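Local atomic coordinates of alpha-L-arabinofuranosidase B (Aspergillus kawachii, PDB entry 6SXT), a protein that hydrolyses terminal non-reducing alpha-L-arabinofuranosyl residues from arabinoxylan, arabinan and related plant polysaccharides and oligosaccharides. Residues I223-R226 against F227-A230. Numbering follows the deposited sequence.
Sequences ISYR and FVTA. With ACT (acetate ion), chain H.
R226 and F227 are bonded neighbours at the bend between I223-R226 and F227-A230, the latter running on into the strand that continues to residue 235. R226 has a helix-like backbone, F227 an extended one; the chain reverses here, and I223 and Y225 come beside V228. R226 lays its chain over one face of its neighbour's ring: CG stands 4.3 Å from the F227 ring centroid in a CH-pi contact. A bend at chi2 (58°) turns the guanidinium so that R226 NH1 comes over the ring, offset toward the rim and 3.5 Å from F227 CE1. R226 CZ lies 4.7 Å from the F227 centroid in an off-centre cation-pi contact. The two planes are 37° apart, and R226 NH1 also hydrogen-bonds Y291 OH. The strand lies between 145-152 and 238-245 in the large antiparallel sheet of the concanavalin-like catalytic domain, where F227 also meets the rings of Y291 and Y317. At the edge of the guanidinium, an acetate, probably from the crystallisation liquor, takes two nearly straight hydrogen bonds, R226 NE to OXT and R226 NH2 to O, both 2.9 Å. Meanwhile I223 CG2 packs 4.0 Å from V228 CG2, the side chains crossing at about a right angle, and that V228 methyl also reaches the edge of the Y225 ring, 4.3 Å from Y225 CD2.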
loop_
_atom_site.group_PDB
_atom_site.type_symbol
_atom_site.label_atom_id
_atom_site.label_comp_id
_atom_site.label_asym_id
_atom_site.label_seq_id
_atom_site.Cartn_x
_atom_site.Cartn_y
_atom_site.Cartn_z
ATOM N N ILE A 223 -1.404 3.492 -17.276
ATOM C CA ILE A 223 -0.239 2.683 -16.816
ATOM C C ILE A 223 -0.615 1.200 -16.838
ATOM O O ILE A 223 -1.585 0.834 -16.223
ATOM C CB ILE A 223 0.116 3.117 -15.388
ATOM C CG1 ILE A 223 0.568 4.594 -15.394
ATOM C CG2 ILE A 223 1.167 2.175 -14.768
ATOM C CD1 ILE A 223 1.564 4.956 -16.449
ATOM N N SER A 224 0.139 0.391 -17.549
ATOM C CA SER A 224 -0.047 -1.077 -17.521
ATOM C C SER A 224 1.300 -1.706 -17.180
ATOM O O SER A 224 1.663 -2.678 -17.901
ATOM C CB SER A 224 -0.602 -1.614 -18.814
ATOM O OG SER A 224 0.054 -1.001 -19.910
ATOM N N TYR A 225 1.983 -1.146 -16.162
ATOM C CA TYR A 225 3.125 -1.855 -15.555
ATOM C C TYR A 225 2.854 -2.229 -14.123
ATOM O O TYR A 225 2.381 -1.466 -13.282
ATOM C CB TYR A 225 4.377 -1.012 -15.634
ATOM C CG TYR A 225 4.648 -0.373 -16.968
ATOM C CD1 TYR A 225 4.728 -1.081 -18.142
ATOM C CD2 TYR A 225 4.817 0.989 -16.973
ATOM C CE1 TYR A 225 4.988 -0.403 -19.337
ATOM C CE2 TYR A 225 5.112 1.667 -18.135
ATOM C CZ TYR A 225 5.206 0.960 -19.309
ATOM O OH TYR A 225 5.480 1.774 -20.389
ATOM N N ARG A 226 3.253 -3.452 -13.774
ATOM C CA ARG A 226 3.174 -3.906 -12.389
ATOM C C ARG A 226 4.086 -3.069 -11.480
ATOM O O ARG A 226 3.697 -2.787 -10.340
ATOM C CB ARG A 226 3.509 -5.390 -12.293
ATOM C CG ARG A 226 3.554 -5.892 -10.863
ATOM C CD ARG A 226 2.271 -5.689 -10.079
ATOM N NE ARG A 226 2.279 -6.248 -8.742
ATOM C CZ ARG A 226 2.967 -5.741 -7.709
ATOM N NH1 ARG A 226 3.668 -4.621 -7.885
ATOM N NH2 ARG A 226 2.983 -6.396 -6.555
ATOM N N PHE A 227 5.257 -2.712 -11.924
ATOM C CA PHE A 227 6.153 -1.785 -11.222
ATOM C C PHE A 227 6.325 -0.577 -12.134
ATOM O O PHE A 227 6.827 -0.713 -13.288
ATOM C CB PHE A 227 7.504 -2.421 -10.915
ATOM C CG PHE A 227 7.383 -3.605 -10.007
ATOM C CD1 PHE A 227 7.345 -3.443 -8.633
ATOM C CD2 PHE A 227 7.388 -4.884 -10.531
ATOM C CE1 PHE A 227 7.199 -4.550 -7.809
ATOM C CE2 PHE A 227 7.300 -5.992 -9.707
ATOM C CZ PHE A 227 7.191 -5.815 -8.354
ATOM N N VAL A 228 5.906 0.586 -11.662
ATOM C CA VAL A 228 5.966 1.827 -12.452
ATOM C C VAL A 228 6.952 2.776 -11.823
ATOM O O VAL A 228 6.913 2.998 -10.596
ATOM C CB VAL A 228 4.579 2.436 -12.694
ATOM C CG1 VAL A 228 3.856 2.782 -11.443
ATOM C CG2 VAL A 228 4.695 3.661 -13.605
ATOM N N THR A 229 7.839 3.350 -12.637
ATOM C CA THR A 229 8.644 4.505 -12.214
ATOM C C THR A 229 7.891 5.759 -12.595
ATOM O O THR A 229 7.678 5.966 -13.792
ATOM C CB THR A 229 10.023 4.559 -12.843
ATOM O OG1 THR A 229 10.684 3.313 -12.569
ATOM C CG2 THR A 229 10.830 5.690 -12.274
ATOM N N ALA A 230 7.515 6.573 -11.615
ATOM C CA ALA A 230 6.906 7.895 -11.879
ATOM C C ALA A 230 7.946 8.932 -11.546
ATOM O O ALA A 230 8.374 8.969 -10.368
ATOM C CB ALA A 230 5.668 8.053 -11.035
HETATM C C ACT H . 0.952 -9.367 -7.395
HETATM O O ACT H . 1.445 -8.864 -6.189
HETATM O OXT ACT H . 0.718 -8.695 -8.589
HETATM C CH3 ACT H . 0.823 -10.911 -7.442
#